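Indole-3-pyruvate decarboxylase (Azospirillum brasilense, PDB 2NXW) catalyses the decarboxylation of indole-3-pyruvate to indole-3-acetaldehyde, a step in auxin biosynthesis, using thiamine diphosphate and a metal ion. Local coordinates at residues A[83-88]-A[110-115]; A[148-153]-A[175-180]; A[29-34]-A[58-63]. All coordinates share one frame; numbering follows the deposited sequence.

Contact 1 (A[83-88]-A[110-115])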
loop_
_atom_site.group_PDB
_atom_site.type_symbol
_atom_site.label_atom_id
_atom_site.label_comp_id
_atom_site.label_asym_id
_atom_site.label_seq_id
_atom_site.Cartn_x
_atom_site.Cartn_y
_atom_site.Cartn_z
ATOM N N SER A 83 -24.072 23.845 -12.318
ATOM C CA SER A 83 -22.715 24.160 -11.844
ATOM C C SER A 83 -22.764 24.547 -10.373
ATOM O O SER A 83 -22.238 25.580 -9.955
ATOM C CB SER A 83 -22.083 25.286 -12.680
ATOM O OG SER A 83 -21.840 24.840 -14.012
ATOM N N THR A 84 -23.409 23.701 -9.582
ATOM C CA THR A 84 -23.547 23.946 -8.157
ATOM C C THR A 84 -23.321 22.650 -7.385
ATOM O O THR A 84 -22.798 21.677 -7.942
ATOM C CB THR A 84 -24.947 24.540 -7.857
ATOM O OG1 THR A 84 -24.995 25.007 -6.502
ATOM C CG2 THR A 84 -26.041 23.508 -8.071
ATOM N N LEU A 85 -23.690 22.635 -6.108
ATOM C CA LEU A 85 -23.532 21.430 -5.296
ATOM C C LEU A 85 -24.685 20.475 -5.528
ATOM O O LEU A 85 -25.839 20.905 -5.645
ATOM C CB LEU A 85 -23.513 21.770 -3.799
ATOM C CG LEU A 85 -22.361 22.627 -3.280
ATOM C CD1 LEU A 85 -22.539 22.815 -1.786
ATOM C CD2 LEU A 85 -21.019 21.959 -3.572
ATOM N N GLY A 86 -24.363 19.180 -5.605
ATOM C CA GLY A 86 -25.382 18.154 -5.737
ATOM C C GLY A 86 -25.547 17.558 -4.345
ATOM O O GLY A 86 -24.614 17.620 -3.544
ATOM N N VAL A 87 -26.710 16.988 -4.038
ATOM C CA VAL A 87 -26.928 16.420 -2.709
ATOM C C VAL A 87 -27.540 15.035 -2.799
ATOM O O VAL A 87 -28.620 14.844 -3.366
ATOM C CB VAL A 87 -27.830 17.343 -1.842
ATOM C CG1 VAL A 87 -27.841 16.850 -0.397
ATOM C CG2 VAL A 87 -27.318 18.780 -1.910
ATOM N N ALA A 88 -26.837 14.072 -2.208
ATOM C CA ALA A 88 -27.242 12.674 -2.221
ATOM C C ALA A 88 -27.280 12.147 -0.799
ATOM O O ALA A 88 -26.239 12.083 -0.133
ATOM C CB ALA A 88 -26.247 11.866 -3.047
ATOM N N LYS A 110 -14.972 15.686 -11.705
ATOM C CA LYS A 110 -15.007 16.975 -11.007
ATOM C C LYS A 110 -16.400 17.548 -10.751
ATOM O O LYS A 110 -16.665 18.710 -11.056
ATOM C CB LYS A 110 -14.160 17.985 -11.799
ATOM C CG LYS A 110 -12.652 17.662 -11.820
ATOM C CD LYS A 110 -11.903 18.249 -10.629
ATOM C CE LYS A 110 -11.652 19.731 -10.831
ATOM N NZ LYS A 110 -10.775 20.326 -9.762
ATOM N N SER A 111 -17.274 16.737 -10.164
ATOM C CA SER A 111 -18.640 17.174 -9.852
ATOM C C SER A 111 -18.796 17.088 -8.336
ATOM O O SER A 111 -18.633 16.013 -7.744
ATOM C CB SER A 111 -19.662 16.268 -10.547
ATOM O OG SER A 111 -20.975 16.734 -10.293
ATOM N N PRO A 112 -19.116 18.218 -7.686
ATOM C CA PRO A 112 -19.269 18.265 -6.231
ATOM C C PRO A 112 -20.555 17.721 -5.641
ATOM O O PRO A 112 -21.493 18.476 -5.347
ATOM C CB PRO A 112 -19.065 19.743 -5.922
ATOM C CG PRO A 112 -19.761 20.396 -7.055
ATOM C CD PRO A 112 -19.310 19.559 -8.272
ATOM N N VAL A 113 -20.592 16.407 -5.472
ATOM C CA VAL A 113 -21.742 15.759 -4.872
ATOM C C VAL A 113 -21.499 15.679 -3.376
ATOM O O VAL A 113 -20.470 15.163 -2.930
ATOM C CB VAL A 113 -21.951 14.319 -5.416
ATOM C CG1 VAL A 113 -23.028 13.606 -4.603
ATOM C CG2 VAL A 113 -22.351 14.373 -6.894
ATOM N N VAL A 114 -22.433 16.224 -2.607
ATOM C CA VAL A 114 -22.342 16.177 -1.155
ATOM C C VAL A 114 -23.082 14.924 -0.704
ATOM O O VAL A 114 -24.307 14.829 -0.829
ATOM C CB VAL A 114 -23.001 17.421 -0.509
ATOM C CG1 VAL A 114 -22.938 17.316 1.011
ATOM C CG2 VAL A 114 -22.300 18.691 -0.987
ATOM N N VAL A 115 -22.332 13.946 -0.214
ATOM C CA VAL A 115 -22.913 12.703 0.266
ATOM C C VAL A 115 -23.226 12.874 1.745
ATOM O O VAL A 115 -22.346 13.251 2.522
ATOM C CB VAL A 115 -21.915 11.542 0.110
ATOM C CG1 VAL A 115 -22.500 10.246 0.700
ATOM C CG2 VAL A 115 -21.576 11.365 -1.365
#
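L85 reaches over P112, the two side chains crossing at about a right angle, with the CD2 methyl of L85 3.8 Å from P112 CB. The leucine's CG lies anti to its carbonyl carbon (chi1 -64°); from there the chain continues extended to CD1, while CD2 branches off toward P112. The CD1 methyl meets V114 CG2 at 4.2 Å. At the neighbouring corner of the proline ring, CG abuts the carbonyl oxygen T84 O at 3.4 Å. V114 holds CG1 anti to its backbone N (chi1 178°), with CG2 beside that N, which sets CB and CG2 against the carbonyl oxygen of G86. On the other face of the sheet V113 CG1 touches A88 CB at 4.0 Å; helix 68-82 closes over A88 there through V71 and A75. Helix 161-175 lies against L85, P112 and V114. G86 has no side chain, and its CA comes within 4.4 Å of V113 CA. Three nearly straight backbone bonds tie the strands: G86 N to P112 O (3.0 Å), V114 N to G86 O (2.8 Å) and A88 N to V114 O (3.0 Å). The middle donor stands 37° out of the plane of the G86 carbonyl. This is parallel pairing of strands 86-90 and 113-119, joined by a helical crossover, at the centre of the six-stranded sheet of the N-terminal domain of a thiamine diphosphate enzyme.

Contact 2 (A[148-153]-A[175-180]). Unlike the reference sequence in segment 175-180: Q175 (reference Leu).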
loop_
_atom_site.group_PDB
_atom_site.type_symbol
_atom_site.label_atom_id
_atom_site.label_comp_id
_atom_site.label_asym_id
_atom_site.label_seq_id
_atom_site.Cartn_x
_atom_site.Cartn_y
_atom_site.Cartn_z
ATOM N N ILE A 148 -12.750 8.389 -1.994
ATOM C CA ILE A 148 -13.425 8.958 -3.155
ATOM C C ILE A 148 -14.043 10.337 -2.947
ATOM O O ILE A 148 -14.957 10.740 -3.674
ATOM C CB ILE A 148 -14.508 7.987 -3.662
ATOM C CG1 ILE A 148 -15.485 7.657 -2.531
ATOM C CG2 ILE A 148 -13.846 6.713 -4.181
ATOM C CD1 ILE A 148 -16.615 6.714 -2.941
ATOM N N THR A 149 -13.537 11.062 -1.953
ATOM C CA THR A 149 -14.016 12.411 -1.657
ATOM C C THR A 149 -12.831 13.287 -1.273
ATOM O O THR A 149 -11.787 12.770 -0.865
ATOM C CB THR A 149 -15.037 12.425 -0.491
ATOM O OG1 THR A 149 -14.470 11.776 0.655
ATOM C CG2 THR A 149 -16.320 11.712 -0.889
ATOM N N VAL A 150 -12.986 14.606 -1.402
ATOM C CA VAL A 150 -11.899 15.527 -1.065
ATOM C C VAL A 150 -11.895 16.002 0.379
ATOM O O VAL A 150 -10.912 16.574 0.838
ATOM C CB VAL A 150 -11.877 16.764 -1.998
ATOM C CG1 VAL A 150 -11.566 16.311 -3.401
ATOM C CG2 VAL A 150 -13.194 17.527 -1.940
ATOM N N ALA A 151 -12.989 15.772 1.089
ATOM C CA ALA A 151 -13.090 16.163 2.485
ATOM C C ALA A 151 -14.206 15.357 3.112
ATOM O O ALA A 151 -15.159 14.974 2.424
ATOM C CB ALA A 151 -13.385 17.658 2.598
ATOM N N GLN A 152 -14.093 15.110 4.411
ATOM C CA GLN A 152 -15.092 14.343 5.133
ATOM C C GLN A 152 -15.264 14.893 6.537
ATOM O O GLN A 152 -14.357 15.523 7.087
ATOM C CB GLN A 152 -14.661 12.882 5.295
ATOM C CG GLN A 152 -14.123 12.164 4.064
ATOM C CD GLN A 152 -12.689 12.540 3.747
ATOM O OE1 GLN A 152 -11.854 12.685 4.654
ATOM N NE2 GLN A 152 -12.386 12.686 2.461
ATOM N N ALA A 153 -16.428 14.637 7.121
ATOM C CA ALA A 153 -16.658 15.033 8.496
ATOM C C ALA A 153 -17.751 14.186 9.110
ATOM O O ALA A 153 -18.722 13.824 8.446
ATOM C CB ALA A 153 -17.037 16.516 8.588
ATOM N N GLN A 175 -12.498 22.628 -4.836
ATOM C CA GLN A 175 -11.870 21.693 -5.757
ATOM C C GLN A 175 -12.850 21.008 -6.686
ATOM O O GLN A 175 -12.442 20.210 -7.517
ATOM C CB GLN A 175 -11.062 20.648 -4.983
ATOM C CG GLN A 175 -9.784 21.212 -4.357
ATOM C CD GLN A 175 -8.693 21.526 -5.381
ATOM O OE1 GLN A 175 -8.975 21.877 -6.533
ATOM N NE2 GLN A 175 -7.437 21.419 -4.954
ATOM N N SER A 176 -14.133 21.322 -6.542
ATOM C CA SER A 176 -15.172 20.736 -7.394
ATOM C C SER A 176 -15.126 19.205 -7.388
ATOM O O SER A 176 -15.047 18.568 -8.441
ATOM C CB SER A 176 -15.038 21.271 -8.826
ATOM O OG SER A 176 -16.212 21.017 -9.583
ATOM N N ARG A 177 -15.165 18.625 -6.193
ATOM C CA ARG A 177 -15.148 17.172 -6.020
ATOM C C ARG A 177 -16.137 16.829 -4.913
ATOM O O ARG A 177 -16.483 17.671 -4.089
ATOM C CB ARG A 177 -13.780 16.687 -5.566
ATOM C CG ARG A 177 -12.598 17.148 -6.384
ATOM C CD ARG A 177 -12.141 16.071 -7.331
ATOM N NE ARG A 177 -10.800 16.340 -7.843
ATOM C CZ ARG A 177 -10.292 15.760 -8.923
ATOM N NH1 ARG A 177 -11.018 14.879 -9.600
ATOM N NH2 ARG A 177 -9.069 16.062 -9.337
ATOM N N PRO A 178 -16.589 15.578 -4.861
ATOM C CA PRO A 178 -17.541 15.144 -3.837
ATOM C C PRO A 178 -16.952 15.202 -2.433
ATOM O O PRO A 178 -15.731 15.122 -2.259
ATOM C CB PRO A 178 -17.851 13.696 -4.226
ATOM C CG PRO A 178 -17.549 13.634 -5.660
ATOM C CD PRO A 178 -16.340 14.506 -5.839
ATOM N N VAL A 179 -17.838 15.322 -1.448
ATOM C CA VAL A 179 -17.451 15.338 -0.041
ATOM C C VAL A 179 -18.404 14.416 0.713
ATOM O O VAL A 179 -19.481 14.058 0.209
ATOM C CB VAL A 179 -17.493 16.760 0.564
ATOM C CG1 VAL A 179 -16.386 17.607 -0.042
ATOM C CG2 VAL A 179 -18.865 17.402 0.331
ATOM N N TYR A 180 -18.013 14.044 1.929
ATOM C CA TYR A 180 -18.774 13.114 2.745
ATOM C C TYR A 180 -19.117 13.636 4.142
ATOM O O TYR A 180 -18.235 14.079 4.877
ATOM C CB TYR A 180 -17.954 11.821 2.874
ATOM C CG TYR A 180 -18.582 10.747 3.729
ATOM C CD1 TYR A 180 -19.726 10.083 3.309
ATOM C CD2 TYR A 180 -18.015 10.379 4.959
ATOM C CE1 TYR A 180 -20.299 9.082 4.075
ATOM C CE2 TYR A 180 -18.582 9.379 5.735
ATOM C CZ TYR A 180 -19.724 8.734 5.291
ATOM O OH TYR A 180 -20.301 7.760 6.074
#
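V150 and V179 meet where strands 152-154 and 179-184 come together, the two parallel strands of a beta-alpha-beta unit whose connecting helix is 161-175. Three backbone hydrogen bonds hold the segments together. V150 N donates to P178 O at 2.9 Å, nearly along the C=O axis; Y180 N then donates to A151 O at 3.0 Å, in the carbonyl plane, and A153 N to Y180 O at 2.9 Å. A CA-H...O contact adds to them, Q152 CA lying 3.2 Å from Y180 O.

The apolar contacts divide between two sides. V179 CG1 touches V150 CG2 at 3.7 Å and also A151 CB at 4.0 Å. On the side of Y180, T149 CG2 rests 4.1 Å from Y180 CB. CG of Y180 is anti to the backbone N (chi1 178°), beside the carbonyl carbon, and the ring stands off the sheet on the side of Q152, whose CB lies at the ring's edge, near its plane, while F145 stacks on the ring.

Among the polar groups, Y180 OH bonds to the carboxylate of E182, the R177 guanidinium to Y107 O, and T149 OG1 to F145 O. Q152 bends back at chi2 (78°), sending OE1 to K160 of a third subunit and NE2 to T149 OG1, 2.9 Å away and nearly in the amide plane.

Contact 3 (A[29-34]-A[58-63])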
loop_
_atom_site.group_PDB
_atom_site.type_symbol
_atom_site.label_atom_id
_atom_site.label_comp_id
_atom_site.label_asym_id
_atom_site.label_seq_id
_atom_site.Cartn_x
_atom_site.Cartn_y
_atom_site.Cartn_z
ATOM N N ARG A 29 -29.911 24.258 5.053
ATOM C CA ARG A 29 -29.850 25.683 4.745
ATOM C C ARG A 29 -28.485 26.079 4.176
ATOM O O ARG A 29 -28.409 26.890 3.258
ATOM C CB ARG A 29 -30.174 26.514 5.997
ATOM C CG ARG A 29 -31.644 26.445 6.390
ATOM C CD ARG A 29 -31.941 27.271 7.642
ATOM N NE ARG A 29 -33.354 27.182 8.012
ATOM C CZ ARG A 29 -34.351 27.696 7.297
ATOM N NH1 ARG A 29 -34.100 28.343 6.168
ATOM N NH2 ARG A 29 -35.606 27.552 7.707
ATOM N N ALA A 30 -27.411 25.506 4.715
ATOM C CA ALA A 30 -26.062 25.793 4.235
ATOM C C ALA A 30 -25.914 25.343 2.776
ATOM O O ALA A 30 -25.241 25.997 1.978
ATOM C CB ALA A 30 -25.033 25.082 5.101
ATOM N N LEU A 31 -26.548 24.224 2.440
ATOM C CA LEU A 31 -26.487 23.712 1.074
ATOM C C LEU A 31 -27.269 24.639 0.143
ATOM O O LEU A 31 -26.800 24.982 -0.943
ATOM C CB LEU A 31 -27.056 22.288 1.021
ATOM C CG LEU A 31 -26.161 21.248 1.706
ATOM C CD1 LEU A 31 -26.944 19.980 2.007
ATOM C CD2 LEU A 31 -24.943 20.975 0.816
ATOM N N LYS A 32 -28.452 25.056 0.581
ATOM C CA LYS A 32 -29.268 25.958 -0.218
ATOM C C LYS A 32 -28.542 27.294 -0.415
ATOM O O LYS A 32 -28.598 27.882 -1.500
ATOM C CB LYS A 32 -30.626 26.179 0.450
ATOM C CG LYS A 32 -31.559 27.032 -0.391
ATOM C CD LYS A 32 -32.900 27.215 0.271
ATOM C CE LYS A 32 -33.807 28.065 -0.605
ATOM N NZ LYS A 32 -35.140 28.287 0.013
ATOM N N ASP A 33 -27.848 27.763 0.626
ATOM C CA ASP A 33 -27.091 29.020 0.550
ATOM C C ASP A 33 -26.020 28.946 -0.528
ATOM O O ASP A 33 -25.626 29.960 -1.107
ATOM C CB ASP A 33 -26.365 29.332 1.866
ATOM C CG ASP A 33 -27.297 29.696 2.995
ATOM O OD1 ASP A 33 -28.429 30.157 2.733
ATOM O OD2 ASP A 33 -26.869 29.532 4.158
ATOM N N ARG A 34 -25.536 27.735 -0.775
ATOM C CA ARG A 34 -24.493 27.508 -1.759
ATOM C C ARG A 34 -25.003 27.089 -3.132
ATOM O O ARG A 34 -24.220 26.679 -3.991
ATOM C CB ARG A 34 -23.503 26.489 -1.201
ATOM C CG ARG A 34 -22.704 27.069 -0.033
ATOM C CD ARG A 34 -21.954 26.011 0.757
ATOM N NE ARG A 34 -21.055 26.626 1.734
ATOM C CZ ARG A 34 -21.445 27.187 2.875
ATOM N NH1 ARG A 34 -22.732 27.207 3.211
ATOM N NH2 ARG A 34 -20.540 27.761 3.664
ATOM N N GLN A 58 -38.884 21.126 4.039
ATOM C CA GLN A 58 -38.861 21.425 2.611
ATOM C C GLN A 58 -37.835 22.511 2.259
ATOM O O GLN A 58 -38.058 23.312 1.351
ATOM C CB GLN A 58 -40.253 21.851 2.134
ATOM C CG GLN A 58 -41.287 20.729 2.103
ATOM C CD GLN A 58 -40.975 19.676 1.054
ATOM O OE1 GLN A 58 -40.709 20.000 -0.103
ATOM N NE2 GLN A 58 -41.019 18.405 1.449
ATOM N N ILE A 59 -36.713 22.548 2.972
ATOM C CA ILE A 59 -35.680 23.541 2.679
ATOM C C ILE A 59 -35.154 23.277 1.262
ATOM O O ILE A 59 -34.874 24.208 0.498
ATOM C CB ILE A 59 -34.527 23.473 3.707
ATOM C CG1 ILE A 59 -35.041 23.940 5.077
ATOM C CG2 ILE A 59 -33.366 24.349 3.255
ATOM C CD1 ILE A 59 -34.053 23.754 6.206
ATOM N N LEU A 60 -35.024 21.997 0.928
ATOM C CA LEU A 60 -34.601 21.568 -0.399
ATOM C C LEU A 60 -35.637 20.546 -0.834
ATOM O O LEU A 60 -36.098 19.740 -0.026
ATOM C CB LEU A 60 -33.229 20.882 -0.372
ATOM C CG LEU A 60 -31.960 21.685 -0.084
ATOM C CD1 LEU A 60 -30.763 20.739 -0.107
ATOM C CD2 LEU A 60 -31.790 22.791 -1.114
ATOM N N PRO A 61 -36.049 20.587 -2.106
ATOM C CA PRO A 61 -37.034 19.625 -2.600
ATOM C C PRO A 61 -36.436 18.236 -2.382
ATOM O O PRO A 61 -35.272 18.007 -2.721
ATOM C CB PRO A 61 -37.142 19.984 -4.077
ATOM C CG PRO A 61 -36.922 21.468 -4.068
ATOM C CD PRO A 61 -35.764 21.626 -3.110
ATOM N N LEU A 62 -37.222 17.323 -1.819
ATOM C CA LEU A 62 -36.748 15.967 -1.551
ATOM C C LEU A 62 -37.253 14.986 -2.602
ATOM O O LEU A 62 -38.457 14.780 -2.743
ATOM C CB LEU A 62 -37.208 15.525 -0.157
ATOM C CG LEU A 62 -36.894 14.094 0.288
ATOM C CD1 LEU A 62 -35.389 13.906 0.426
ATOM C CD2 LEU A 62 -37.586 13.821 1.622
ATOM N N HIS A 63 -36.319 14.375 -3.333
ATOM C CA HIS A 63 -36.665 13.428 -4.386
ATOM C C HIS A 63 -36.106 12.052 -4.097
ATOM O O HIS A 63 -34.890 11.889 -3.967
ATOM C CB HIS A 63 -36.097 13.891 -5.729
ATOM C CG HIS A 63 -36.546 15.254 -6.137
ATOM N ND1 HIS A 63 -37.871 15.637 -6.104
ATOM C CD2 HIS A 63 -35.852 16.320 -6.597
ATOM C CE1 HIS A 63 -37.972 16.886 -6.527
ATOM N NE2 HIS A 63 -36.765 17.324 -6.833
HETATM O O HOH W 1 -36.705 26.512 0.885
#
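The R29 guanidinium carries the CD1 methyl of I59 over one face, 3.9 Å above the plane and offset toward the rim. The same methyl touches the aliphatic part of the arginine, 3.6 Å from R29 CG, and the two side chains cross at about a right angle. The other guanidinium, that of R34, meets A30 O at its edge: R34 NH1 donates in the guanidinium plane at 3.0 Å, which folds the side chain back over the end of helix 23-33, while NE makes a salt bridge with D198. The side chain of I59 points toward helix 23-33 with CG2 anti to its backbone N and CG1 beside it (chi1 -68°), so that CG2 faces the backbone of R29 while CD1 reaches its side chain. K32 runs past on the neighbouring side as a fully extended chain (chi1 -176°), with CD 3.6 Å from I59 O and 4.2 Å from I59 CG2. A water donates to I59 O at 3.0 Å; its approach to K32 NZ is too close to be trusted, so a bridge to the lysine is doubtful. L60 completes the apolar surface, with CD2 3.9 Å from K32 CB and CD1 4.2 Å from L31 CB; L28, one turn back, also touches I59 and L60. With an alanine at I59 the CD1 methyl would be gone, and the guanidinium face and CG of R29 would probably lose their partner, leaving the arginine freer to turn. No direct hydrogen bond joins the segments. The arrangement is that of helix 23-33, which lies over the sheet, packed by one side on the loop leading into strand 62-64, outermost in this chain's parallel alpha/beta sheet in the N-terminal domain of thiamine diphosphate enzymes.

In the fold
All three contacts belong to one parallel sheet: contact 1 joins two inner strands, contact 2 the strands at one edge, and contact 3 lies by the strand at the other. Contacts 1 and 2, centres 9 Å apart, are tied by K110 O to S176 OG at 2.8 Å, a probable hydrogen bond. Contact 3, about 12 Å from contact 1 between centres, packs on it through L31 CD2 and L85 CD1, 4.0 Å apart; it does not touch contact 2. Thiamine diphosphate is not reached directly: the side chains of A88 and Y180 lie about 13 and 14 Å from it, and that of A88 about 8 Å from the side chain of E68, which lines its pocket.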